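Local coordinates for sugar fermentation stimulation protein homolog (Pyrococcus furiosus, PDB 4DA2), which probably binds DNA, joining an N-terminal OB-fold domain to a calcium-binding nuclease-like domain of the PD-(D/E)xK type, at residues M5-L10 / Y54-A59; R64-G69 / I78-L83; F70-K75 / A177-S182; G74-I79 / M215-E220. The protein carries 1 engineered substitution. All coordinates share one frame; numbering follows the deposited sequence.

Contact 1 of 4, residues M5-L10 / Y54-A59; sequences MEVSPL and YCTPKA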
loop_
_atom_site.group_PDB
_atom_site.type_symbol
_atom_site.label_atom_id
_atom_site.label_comp_id
_atom_site.label_asym_id
_atom_site.label_seq_id
_atom_site.Cartn_x
_atom_site.Cartn_y
_atom_site.Cartn_z
ATOM N N MET A 5 8.408 12.290 -3.112
ATOM C CA MET A 5 7.409 13.349 -3.100
ATOM C C MET A 5 7.274 13.893 -1.659
ATOM O O MET A 5 7.911 13.386 -0.747
ATOM C CB MET A 5 6.038 12.844 -3.575
ATOM C CG MET A 5 5.539 11.565 -2.886
ATOM S SD MET A 5 3.894 11.030 -3.405
ATOM C CE MET A 5 2.847 12.334 -2.759
ATOM N N GLU A 6 6.423 14.898 -1.512
ATOM C CA GLU A 6 6.176 15.554 -0.235
ATOM C C GLU A 6 4.690 15.746 -0.042
ATOM O O GLU A 6 3.963 16.055 -0.990
ATOM C CB GLU A 6 6.872 16.914 -0.200
ATOM C CG GLU A 6 8.373 16.849 -0.347
ATOM C CD GLU A 6 9.006 18.203 -0.597
ATOM O OE1 GLU A 6 8.292 19.155 -1.005
ATOM O OE2 GLU A 6 10.226 18.302 -0.395
ATOM N N VAL A 7 4.247 15.575 1.197
ATOM C CA VAL A 7 2.874 15.843 1.577
ATOM C C VAL A 7 2.870 17.074 2.479
ATOM O O VAL A 7 3.568 17.115 3.488
ATOM C CB VAL A 7 2.274 14.638 2.320
ATOM C CG1 VAL A 7 0.906 14.975 2.921
ATOM C CG2 VAL A 7 2.182 13.443 1.386
ATOM N N SER A 8 2.080 18.068 2.098
ATOM C CA SER A 8 1.954 19.314 2.852
ATOM C C SER A 8 0.487 19.809 2.799
ATOM O O SER A 8 -0.141 19.729 1.742
ATOM C CB SER A 8 2.879 20.359 2.208
ATOM O OG SER A 8 3.001 21.487 3.046
ATOM N N PRO A 9 -0.076 20.271 3.934
ATOM C CA PRO A 9 0.478 20.246 5.293
ATOM C C PRO A 9 0.237 18.909 6.002
ATOM O O PRO A 9 -0.675 18.163 5.638
ATOM C CB PRO A 9 -0.318 21.343 6.010
ATOM C CG PRO A 9 -1.612 21.375 5.323
ATOM C CD PRO A 9 -1.382 20.962 3.891
ATOM N N LEU A 10 1.028 18.642 7.032
ATOM C CA LEU A 10 0.948 17.415 7.781
ATOM C C LEU A 10 0.642 17.787 9.226
ATOM O O LEU A 10 1.372 18.571 9.831
ATOM C CB LEU A 10 2.271 16.639 7.646
ATOM C CG LEU A 10 2.239 15.147 7.944
ATOM C CD1 LEU A 10 1.221 14.436 7.055
ATOM C CD2 LEU A 10 3.655 14.546 7.797
ATOM N N TYR A 54 -0.955 11.076 11.809
ATOM C CA TYR A 54 -0.665 12.245 10.991
ATOM C C TYR A 54 -1.774 12.383 9.977
ATOM O O TYR A 54 -2.119 11.410 9.303
ATOM C CB TYR A 54 0.718 12.134 10.333
ATOM C CG TYR A 54 1.768 12.282 11.375
ATOM C CD1 TYR A 54 2.311 13.526 11.681
ATOM C CD2 TYR A 54 2.159 11.176 12.133
ATOM C CE1 TYR A 54 3.284 13.636 12.718
ATOM C CE2 TYR A 54 3.094 11.276 13.124
ATOM C CZ TYR A 54 3.649 12.482 13.418
ATOM O OH TYR A 54 4.558 12.468 14.460
ATOM N N CYS A 55 -2.375 13.589 9.916
ATOM C CA CYS A 55 -3.486 13.879 9.014
ATOM C C CYS A 55 -3.089 14.945 7.986
ATOM O O CYS A 55 -2.140 15.684 8.212
ATOM C CB CYS A 55 -4.707 14.402 9.798
ATOM S SG CYS A 55 -5.634 13.130 10.628
ATOM N N THR A 56 -3.787 14.976 6.857
ATOM C CA THR A 56 -3.693 16.091 5.916
ATOM C C THR A 56 -5.106 16.537 5.520
ATOM O O THR A 56 -6.032 15.722 5.543
ATOM C CB THR A 56 -2.838 15.735 4.677
ATOM O OG1 THR A 56 -2.442 16.951 4.024
ATOM C CG2 THR A 56 -3.586 14.826 3.693
ATOM N N PRO A 57 -5.290 17.845 5.183
ATOM C CA PRO A 57 -6.644 18.305 4.865
ATOM C C PRO A 57 -7.105 17.692 3.563
ATOM O O PRO A 57 -6.278 17.275 2.758
ATOM C CB PRO A 57 -6.484 19.828 4.701
ATOM C CG PRO A 57 -5.229 20.165 5.416
ATOM C CD PRO A 57 -4.337 18.971 5.213
ATOM N N LYS A 58 -8.418 17.613 3.385
ATOM C CA LYS A 58 -9.004 17.139 2.144
ATOM C C LYS A 58 -10.017 18.200 1.731
ATOM O O LYS A 58 -10.964 18.459 2.472
ATOM C CB LYS A 58 -9.699 15.797 2.382
ATOM C CG LYS A 58 -10.320 15.187 1.148
ATOM C CD LYS A 58 -11.276 14.071 1.511
ATOM C CE LYS A 58 -11.702 13.331 0.262
ATOM N NZ LYS A 58 -12.852 12.439 0.533
ATOM N N ALA A 59 -9.807 18.836 0.576
ATOM C CA ALA A 59 -10.739 19.859 0.079
ATOM C C ALA A 59 -11.958 19.204 -0.565
ATOM O O ALA A 59 -11.889 18.728 -1.702
ATOM C CB ALA A 59 -10.047 20.806 -0.905
#

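Contact 2 of 4, residues R64-G69 / I78-L83; sequences RYILLG and IIDTRL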
loop_
_atom_site.group_PDB
_atom_site.type_symbol
_atom_site.label_atom_id
_atom_site.label_comp_id
_atom_site.label_asym_id
_atom_site.label_seq_id
_atom_site.Cartn_x
_atom_site.Cartn_y
_atom_site.Cartn_z
ATOM N N ARG A 64 -13.119 16.374 6.032
ATOM C CA ARG A 64 -12.126 17.425 5.809
ATOM C C ARG A 64 -10.693 17.000 6.107
ATOM O O ARG A 64 -9.764 17.771 5.868
ATOM C CB ARG A 64 -12.434 18.671 6.653
ATOM C CG ARG A 64 -13.876 19.168 6.596
ATOM C CD ARG A 64 -14.008 20.701 6.726
ATOM N NE ARG A 64 -12.982 21.388 7.527
ATOM C CZ ARG A 64 -12.780 21.232 8.838
ATOM N NH1 ARG A 64 -13.496 20.369 9.540
ATOM N NH2 ARG A 64 -11.827 21.928 9.450
ATOM N N TYR A 65 -10.518 15.795 6.658
ATOM C CA TYR A 65 -9.168 15.298 6.946
ATOM C C TYR A 65 -8.990 13.873 6.493
ATOM O O TYR A 65 -9.932 13.099 6.501
ATOM C CB TYR A 65 -8.886 15.370 8.444
ATOM C CG TYR A 65 -8.835 16.772 8.970
ATOM C CD1 TYR A 65 -7.627 17.474 9.011
ATOM C CD2 TYR A 65 -9.993 17.408 9.416
ATOM C CE1 TYR A 65 -7.581 18.779 9.498
ATOM C CE2 TYR A 65 -9.950 18.707 9.902
ATOM C CZ TYR A 65 -8.744 19.382 9.941
ATOM O OH TYR A 65 -8.706 20.668 10.423
ATOM N N ILE A 66 -7.764 13.543 6.085
ATOM C CA ILE A 66 -7.389 12.161 5.797
ATOM C C ILE A 66 -6.345 11.734 6.831
ATOM O O ILE A 66 -5.352 12.449 7.061
ATOM C CB ILE A 66 -6.808 12.032 4.376
ATOM C CG1 ILE A 66 -7.782 12.596 3.343
ATOM C CG2 ILE A 66 -6.506 10.575 4.033
ATOM C CD1 ILE A 66 -7.118 12.908 2.052
ATOM N N LEU A 67 -6.588 10.595 7.487
ATOM C CA LEU A 67 -5.573 10.018 8.375
ATOM C C LEU A 67 -4.572 9.232 7.511
ATOM O O LEU A 67 -4.890 8.136 7.021
ATOM C CB LEU A 67 -6.239 9.105 9.408
ATOM C CG LEU A 67 -5.382 8.306 10.396
ATOM C CD1 LEU A 67 -4.483 9.250 11.210
ATOM C CD2 LEU A 67 -6.315 7.497 11.291
ATOM N N LEU A 68 -3.387 9.800 7.286
ATOM C CA LEU A 68 -2.428 9.219 6.340
ATOM C C LEU A 68 -1.585 8.096 6.896
ATOM O O LEU A 68 -1.151 7.221 6.144
ATOM C CB LEU A 68 -1.479 10.271 5.773
ATOM C CG LEU A 68 -2.109 11.441 5.023
ATOM C CD1 LEU A 68 -0.994 12.380 4.717
ATOM C CD2 LEU A 68 -2.829 10.948 3.756
ATOM N N GLY A 69 -1.307 8.172 8.191
ATOM C CA GLY A 69 -0.387 7.287 8.849
ATOM C C GLY A 69 -0.230 7.473 10.347
ATOM O O GLY A 69 -0.911 8.289 10.970
ATOM N N ILE A 78 2.854 4.660 6.503
ATOM C CA ILE A 78 1.781 5.198 5.672
ATOM C C ILE A 78 0.716 4.116 5.548
ATOM O O ILE A 78 0.926 3.082 4.875
ATOM C CB ILE A 78 2.283 5.636 4.271
ATOM C CG1 ILE A 78 3.357 6.737 4.398
ATOM C CG2 ILE A 78 1.071 6.089 3.432
ATOM C CD1 ILE A 78 4.113 7.090 3.084
ATOM N N ILE A 79 -0.433 4.378 6.147
ATOM C CA ILE A 79 -1.589 3.472 5.999
ATOM C C ILE A 79 -2.531 3.771 4.850
ATOM O O ILE A 79 -3.282 2.877 4.430
ATOM C CB ILE A 79 -2.405 3.375 7.311
ATOM C CG1 ILE A 79 -3.101 4.694 7.633
ATOM C CG2 ILE A 79 -1.498 2.872 8.443
ATOM C CD1 ILE A 79 -4.496 4.515 8.263
ATOM N N ASP A 80 -2.495 5.006 4.330
ATOM C CA ASP A 80 -3.439 5.433 3.295
ATOM C C ASP A 80 -3.057 4.805 1.956
ATOM O O ASP A 80 -1.961 5.047 1.429
ATOM C CB ASP A 80 -3.471 6.965 3.177
ATOM C CG ASP A 80 -4.559 7.461 2.210
ATOM O OD1 ASP A 80 -5.677 7.778 2.668
ATOM O OD2 ASP A 80 -4.278 7.556 0.994
ATOM N N THR A 81 -3.958 4.005 1.405
ATOM C CA THR A 81 -3.645 3.287 0.156
ATOM C C THR A 81 -3.574 4.206 -1.068
ATOM O O THR A 81 -2.854 3.902 -2.027
ATOM C CB THR A 81 -4.592 2.093 -0.096
ATOM O OG1 THR A 81 -5.930 2.577 -0.285
ATOM C CG2 THR A 81 -4.531 1.103 1.067
ATOM N N ARG A 82 -4.303 5.323 -1.024
ATOM C CA ARG A 82 -4.215 6.342 -2.060
ATOM C C ARG A 82 -2.831 6.990 -2.114
ATOM O O ARG A 82 -2.272 7.149 -3.220
ATOM C CB ARG A 82 -5.283 7.425 -1.910
ATOM C CG ARG A 82 -6.685 6.999 -2.214
ATOM C CD ARG A 82 -7.628 8.148 -1.898
ATOM N NE ARG A 82 -9.015 7.861 -2.251
ATOM C CZ ARG A 82 -10.064 8.515 -1.757
ATOM N NH1 ARG A 82 -9.890 9.488 -0.868
ATOM N NH2 ARG A 82 -11.292 8.187 -2.147
ATOM N N LEU A 83 -2.271 7.332 -0.949
ATOM C CA LEU A 83 -0.953 7.901 -0.863
ATOM C C LEU A 83 0.075 6.859 -1.317
ATOM O O LEU A 83 0.990 7.184 -2.069
ATOM C CB LEU A 83 -0.641 8.376 0.569
ATOM C CG LEU A 83 0.696 9.081 0.783
ATOM C CD1 LEU A 83 1.031 10.126 -0.294
ATOM C CD2 LEU A 83 0.762 9.732 2.191
HETATM O O HOH W 1 -6.078 6.716 5.094
#

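Contact 3 of 4, residues F70-K75 / A177-S182; sequences FEDHGK and ALPNVS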
loop_
_atom_site.group_PDB
_atom_site.type_symbol
_atom_site.label_atom_id
_atom_site.label_comp_id
_atom_site.label_asym_id
_atom_site.label_seq_id
_atom_site.Cartn_x
_atom_site.Cartn_y
_atom_site.Cartn_z
ATOM N N PHE A 70 0.708 6.715 10.910
ATOM C CA PHE A 70 0.965 6.713 12.332
ATOM C C PHE A 70 2.460 6.818 12.628
ATOM O O PHE A 70 3.315 6.403 11.840
ATOM C CB PHE A 70 0.421 5.427 12.965
ATOM C CG PHE A 70 -1.084 5.381 13.059
ATOM C CD1 PHE A 70 -1.714 5.745 14.247
ATOM C CD2 PHE A 70 -1.870 4.969 11.978
ATOM C CE1 PHE A 70 -3.107 5.716 14.362
ATOM C CE2 PHE A 70 -3.279 4.928 12.090
ATOM C CZ PHE A 70 -3.883 5.295 13.285
ATOM N N GLU A 71 2.764 7.346 13.803
ATOM C CA GLU A 71 4.141 7.434 14.244
ATOM C C GLU A 71 4.629 6.016 14.387
ATOM O O GLU A 71 3.921 5.147 14.914
ATOM C CB GLU A 71 4.202 8.182 15.601
ATOM C CG GLU A 71 5.623 8.391 16.168
ATOM C CD GLU A 71 6.244 7.148 16.820
ATOM O OE1 GLU A 71 5.489 6.244 17.255
ATOM O OE2 GLU A 71 7.505 7.088 16.902
ATOM N N ASP A 72 5.845 5.776 13.915
ATOM C CA ASP A 72 6.396 4.430 13.956
ATOM C C ASP A 72 7.897 4.605 13.961
ATOM O O ASP A 72 8.476 5.095 12.984
ATOM C CB ASP A 72 5.929 3.603 12.742
ATOM C CG ASP A 72 6.289 2.137 12.846
ATOM O OD1 ASP A 72 6.540 1.661 13.967
ATOM O OD2 ASP A 72 6.280 1.437 11.809
ATOM N N HIS A 73 8.502 4.269 15.103
ATOM C CA HIS A 73 9.947 4.337 15.270
ATOM C C HIS A 73 10.559 5.682 14.843
ATOM O O HIS A 73 11.646 5.738 14.264
ATOM C CB HIS A 73 10.607 3.122 14.596
ATOM C CG HIS A 73 10.130 1.817 15.158
ATOM N ND1 HIS A 73 10.066 1.572 16.516
ATOM C CD2 HIS A 73 9.660 0.701 14.553
ATOM C CE1 HIS A 73 9.591 0.357 16.721
ATOM N NE2 HIS A 73 9.341 -0.195 15.547
ATOM N N GLY A 74 9.863 6.768 15.167
ATOM C CA GLY A 74 10.371 8.092 14.905
ATOM C C GLY A 74 10.060 8.619 13.515
ATOM O O GLY A 74 10.319 9.784 13.204
ATOM N N LYS A 75 9.502 7.759 12.677
ATOM C CA LYS A 75 9.130 8.141 11.318
ATOM C C LYS A 75 7.612 7.970 11.255
ATOM O O LYS A 75 6.931 7.894 12.312
ATOM C CB LYS A 75 9.837 7.227 10.274
ATOM C CG LYS A 75 11.379 7.097 10.373
ATOM C CD LYS A 75 12.107 8.327 9.840
ATOM C CE LYS A 75 13.623 8.107 9.555
ATOM N NZ LYS A 75 14.433 7.787 10.781
ATOM N N ALA A 177 5.152 0.153 3.407
ATOM C CA ALA A 177 5.225 1.546 3.842
ATOM C C ALA A 177 5.432 1.712 5.352
ATOM O O ALA A 177 4.766 2.553 5.996
ATOM C CB ALA A 177 3.969 2.323 3.392
ATOM N N LEU A 178 6.348 0.905 5.904
ATOM C CA LEU A 178 6.768 0.976 7.307
ATOM C C LEU A 178 8.240 1.326 7.312
ATOM O O LEU A 178 8.978 0.809 6.484
ATOM C CB LEU A 178 6.694 -0.429 7.947
ATOM C CG LEU A 178 5.367 -1.130 8.204
ATOM C CD1 LEU A 178 5.633 -2.497 8.746
ATOM C CD2 LEU A 178 4.479 -0.353 9.156
ATOM N N PRO A 179 8.685 2.151 8.272
ATOM C CA PRO A 179 10.130 2.309 8.443
ATOM C C PRO A 179 10.713 1.014 9.028
ATOM O O PRO A 179 9.977 0.176 9.587
ATOM C CB PRO A 179 10.242 3.453 9.473
ATOM C CG PRO A 179 8.959 3.322 10.293
ATOM C CD PRO A 179 7.912 2.903 9.288
ATOM N N ASN A 180 12.021 0.851 8.867
ATOM C CA ASN A 180 12.797 -0.261 9.452
ATOM C C ASN A 180 12.261 -1.663 9.162
ATOM O O ASN A 180 12.090 -2.483 10.055
ATOM C CB ASN A 180 13.011 -0.060 10.965
ATOM C CG ASN A 180 13.593 1.298 11.281
ATOM O OD1 ASN A 180 12.861 2.284 11.370
ATOM N ND2 ASN A 180 14.920 1.373 11.393
ATOM N N VAL A 181 11.982 -1.924 7.898
ATOM C CA VAL A 181 11.744 -3.278 7.455
ATOM C C VAL A 181 12.643 -3.468 6.252
ATOM O O VAL A 181 12.942 -2.501 5.544
ATOM C CB VAL A 181 10.240 -3.550 7.063
ATOM C CG1 VAL A 181 9.344 -3.670 8.302
ATOM C CG2 VAL A 181 9.721 -2.505 6.064
ATOM N N SER A 182 13.127 -4.695 6.056
ATOM C CA SER A 182 14.049 -4.985 4.952
ATOM C C SER A 182 13.571 -6.145 4.098
ATOM O O SER A 182 14.194 -6.487 3.067
ATOM C CB SER A 182 15.432 -5.351 5.509
ATOM O OG SER A 182 15.282 -6.444 6.400
#

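Contact 4 of 4, residues G74-I79 / M215-E220; sequences GKIAII and MELSGE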
loop_
_atom_site.group_PDB
_atom_site.type_symbol
_atom_site.label_atom_id
_atom_site.label_comp_id
_atom_site.label_asym_id
_atom_site.label_seq_id
_atom_site.Cartn_x
_atom_site.Cartn_y
_atom_site.Cartn_z
ATOM N N GLY A 74 9.863 6.768 15.167
ATOM C CA GLY A 74 10.371 8.092 14.905
ATOM C C GLY A 74 10.060 8.619 13.515
ATOM O O GLY A 74 10.319 9.784 13.204
ATOM N N LYS A 75 9.502 7.759 12.677
ATOM C CA LYS A 75 9.130 8.141 11.318
ATOM C C LYS A 75 7.612 7.970 11.255
ATOM O O LYS A 75 6.931 7.894 12.312
ATOM C CB LYS A 75 9.837 7.227 10.274
ATOM C CG LYS A 75 11.379 7.097 10.373
ATOM C CD LYS A 75 12.107 8.327 9.840
ATOM C CE LYS A 75 13.623 8.107 9.555
ATOM N NZ LYS A 75 14.433 7.787 10.781
ATOM N N ILE A 76 7.072 7.856 10.041
ATOM C CA ILE A 76 5.633 7.645 9.863
ATOM C C ILE A 76 5.356 6.434 8.961
ATOM O O ILE A 76 5.867 6.394 7.836
ATOM C CB ILE A 76 4.966 8.885 9.268
ATOM C CG1 ILE A 76 5.122 10.077 10.240
ATOM C CG2 ILE A 76 3.471 8.597 9.007
ATOM C CD1 ILE A 76 4.869 11.468 9.602
ATOM N N ALA A 77 4.556 5.476 9.450
ATOM C CA ALA A 77 4.062 4.361 8.617
ATOM C C ALA A 77 2.877 4.908 7.811
ATOM O O ALA A 77 1.985 5.536 8.372
ATOM C CB ALA A 77 3.601 3.230 9.489
ATOM N N ILE A 78 2.854 4.660 6.503
ATOM C CA ILE A 78 1.781 5.198 5.672
ATOM C C ILE A 78 0.716 4.116 5.548
ATOM O O ILE A 78 0.926 3.082 4.875
ATOM C CB ILE A 78 2.283 5.636 4.271
ATOM C CG1 ILE A 78 3.357 6.737 4.398
ATOM C CG2 ILE A 78 1.071 6.089 3.432
ATOM C CD1 ILE A 78 4.113 7.090 3.084
ATOM N N ILE A 79 -0.433 4.378 6.147
ATOM C CA ILE A 79 -1.589 3.472 5.999
ATOM C C ILE A 79 -2.531 3.771 4.850
ATOM O O ILE A 79 -3.282 2.877 4.430
ATOM C CB ILE A 79 -2.405 3.375 7.311
ATOM C CG1 ILE A 79 -3.101 4.694 7.633
ATOM C CG2 ILE A 79 -1.498 2.872 8.443
ATOM C CD1 ILE A 79 -4.496 4.515 8.263
ATOM N N MET A 215 7.358 7.874 5.527
ATOM C CA MET A 215 7.245 9.305 5.468
ATOM C C MET A 215 7.976 9.861 6.689
ATOM O O MET A 215 7.931 9.253 7.778
ATOM C CB MET A 215 5.781 9.717 5.465
ATOM C CG MET A 215 5.570 11.240 5.331
ATOM S SD MET A 215 3.859 11.710 4.863
ATOM C CE MET A 215 2.876 11.028 6.169
ATOM N N GLU A 216 8.713 10.944 6.473
ATOM C CA GLU A 216 9.397 11.644 7.550
ATOM C C GLU A 216 8.414 12.626 8.152
ATOM O O GLU A 216 7.439 12.989 7.510
ATOM C CB GLU A 216 10.587 12.412 6.997
ATOM C CG GLU A 216 11.573 11.542 6.207
ATOM C CD GLU A 216 12.518 10.819 7.130
ATOM O OE1 GLU A 216 12.666 11.295 8.274
ATOM O OE2 GLU A 216 13.114 9.788 6.739
ATOM N N LEU A 217 8.694 13.074 9.371
ATOM C CA LEU A 217 7.827 14.040 10.050
ATOM C C LEU A 217 7.680 15.333 9.260
ATOM O O LEU A 217 6.663 16.017 9.384
ATOM C CB LEU A 217 8.348 14.351 11.461
ATOM C CG LEU A 217 8.586 13.145 12.376
ATOM C CD1 LEU A 217 9.205 13.574 13.706
ATOM C CD2 LEU A 217 7.304 12.368 12.598
ATOM N N SER A 218 8.694 15.645 8.445
ATOM C CA SER A 218 8.671 16.741 7.483
ATOM C C SER A 218 7.631 16.611 6.342
ATOM O O SER A 218 7.377 17.560 5.616
ATOM C CB SER A 218 10.065 16.884 6.856
ATOM O OG SER A 218 10.324 15.762 5.995
ATOM N N GLY A 219 7.046 15.434 6.166
ATOM C CA GLY A 219 6.134 15.212 5.045
ATOM C C GLY A 219 6.807 14.555 3.850
ATOM O O GLY A 219 6.120 14.141 2.914
ATOM N N GLU A 220 8.136 14.428 3.883
ATOM C CA GLU A 220 8.867 13.817 2.759
ATOM C C GLU A 220 8.643 12.318 2.710
ATOM O O GLU A 220 8.764 11.633 3.727
ATOM C CB GLU A 220 10.364 14.097 2.862
ATOM C CG GLU A 220 10.701 15.552 2.574
ATOM C CD GLU A 220 12.086 15.912 3.037
ATOM O OE1 GLU A 220 12.326 15.861 4.268
ATOM O OE2 GLU A 220 12.928 16.238 2.173
#

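Contact 1 of 4, residues M5-L10 / Y54-A59
At the end of strand 52-57 in the N-terminal OB-fold sheet, Pro9 and Leu10 meet Thr56, as the chain leaves strand 2-6 and passes alongside. One hydrogen bond links the two segments: Thr56 OG1 donates to Pro9 O over 2.7 Å, in the plane of the carbonyl group and with a C=O...donor angle of 160°. The hydroxyl can reach that oxygen because OG1 stands anti to its own backbone N (chi1 -162°). Just beyond it the backbones come close enough for a CA-H...O contact, Leu10 CA lying 3.6 Å from Cys55 O.

Apolar contacts extend the join in both directions. The two proline rings touch obliquely through Pro9 CG and Pro57 CD, 3.6 Å apart; the peptide bond before Pro9 is cis. At the other end Leu10 CD1 approaches Tyr54 CB at 4.0 Å, while Leu10 CG lies 4.1 Å from Tyr54 CD1. Val7 CG1 comes to 4.0 Å from the hydroxyl oxygen Thr56 OG1, and apolar surface thus borders the polar link. An alanine in place of Thr56 would probably leave Pro9 O without its hydroxyl donor and the segment around the cis-proline less firmly held.

Strand 65-72 runs next to 52-57, and its Leu68 touches Val7, Leu10 and Thr56. Val7 also packs on Leu83 of helix 81-93 and on Ile221 of strand 220-229, which places this contact where the OB sheet adjoins the nuclease-like domain.

Contact 2 of 4, residues R64-G69 / I78-L83
Leu68 of strand 65-72 in the OB sheet and Leu83 at the start of helix 81-93 meet at about a right angle, Leu68 CD1 lying 4.1 Å from Leu83 CD2, and Asp80 crosses Leu68 at a slant, its CB 4.1 Å from Leu68 CD2. Asp80 CG is anti to the backbone N (chi1 -174°), and the carboxylate spans two jobs. Its OD2 accepts from Leu83 N at 2.8 Å through the anti lone pair, the N-cap bond of that helix. Its OD1 borders Ile66 CG2 at 3.2 Å and accepts a hydrogen bond from a water that also donates to Leu67 O.

On the backbone, Leu68 O receives Asp80 N at 3.2 Å, the donor standing above the carbonyl plane, together with a weak bond from Ile79 N. Gly69 pairs with Ile78 as an antiparallel non-hydrogen-bonded pair, and Leu68 and Gly69 face Tyr54 in a classic beta bulge.

An alanine in place of Asp80 would probably leave Leu83 N without its capping acceptor and the bridging water without one of its two acceptors. A buried carboxylate at a helix start is likely to be favoured by the helix dipole, which would stabilise its negative charge.

Contact 3 of 4, residues F70-K75 / A177-S182
Asp72, the first residue of strand 65-72 to meet the 177-182 loop, lies obliquely against the ring of Pro179. Its OD2 approaches Pro179 CD to 3.3 Å and its backbone O comes equally close to Pro179 CG. Asp72 CG, anti to the backbone N (chi1 -171°), lies on the side of the loop, and OD2 also comes to 3.7 Å from Leu178 CD2. The charge of Asp72 is met by a salt bridge to Arg138 of strand 127-139, and that same guanidinium binds Pro179 O and Asn180 O.

His73 follows, its CB 4.0 Å from Asn180 OD1. From Asp72 to Lys75 the chain makes a type I' beta turn, the tight link of a beta hairpin between strands 65-72 and 75-78 of the OB fold. Asp72 and Lys75 close it by backbone hydrogen bonds in both directions. Gly74 N donates to Glu71 OE2 at 2.9 Å, from above the carboxylate plane, and at the backbone angles of Gly74 a CB would press on the carbonyl O of His73, which calls for glycine.

Lys75 brings its aliphatic part to the proline: CB lies 3.9 Å from Pro179 CB, the two side chains running antiparallel past one another.

Contact 4 of 4, residues G74-I79 / M215-E220
Ile76 and Met215 are joined by two backbone hydrogen bonds, which make them a single antiparallel hydrogen-bonded bridge. Ile76 N donates to Met215 O at 2.8 Å, nearly along the C=O axis, and Met215 N returns a bond to Ile76 O at 3.1 Å, almost straight at the hydrogen (171°).

Apolar side chains add to this pair. The bend of the Met215 chain at chi3 (59°) turns CE to Ile76 CG2, 3.8 Å away, and the two side chains cross at a slant. Ile78 meets Met215 at about a right angle, its CD1 3.9 Å from Met215 CB. From the other end Leu217 CD2 touches Ile76 CG1 at 3.9 Å.

Among the polar groups, the aliphatic end of Lys75 lies against the Glu216 carboxylate, CE 3.3 Å from OE2, and the two chains run alongside each other in the same direction. Lys75 NZ stays 4.7 Å from Glu216 OE1, whereas Glu216 OE2 is hydrogen-bonded by His214 NE2. Glu216 O lies 3.6 Å from Ile76 CD1. Within the loop, Glu216 to Gly219 forms a type I beta turn, closed by Gly219 N donating to Glu216 O.

The turn connects strands 207-215 and 220-229 of the nuclease-like domain. Its Leu217 touches Tyr54 of strand 52-57 in the OB sheet, and conversely Ile78 of the OB sheet packs on Ile221 of strand 220-229, which Met215 also touches.

In the fold
All four contacts join the OB sheet to elements beyond it. Contact 1 closes along the chain before the others open; contact 2 then links strand 65-72 to the start of helix 81-93, and contacts 3 and 4 both start from the hairpin of strands 65-72 and 75-78 and reach loops more than 100 residues later. Centres of contacts 3 and 4 lie about 8 Å apart, those of 1 and 2 about 9 Å, and those of 1 and 3 about 18 Å. Contacts 2 and 4 share Ile78 and Ile79. The two domains are thus joined at several places, consistent with more than the chain connection alone holding them together.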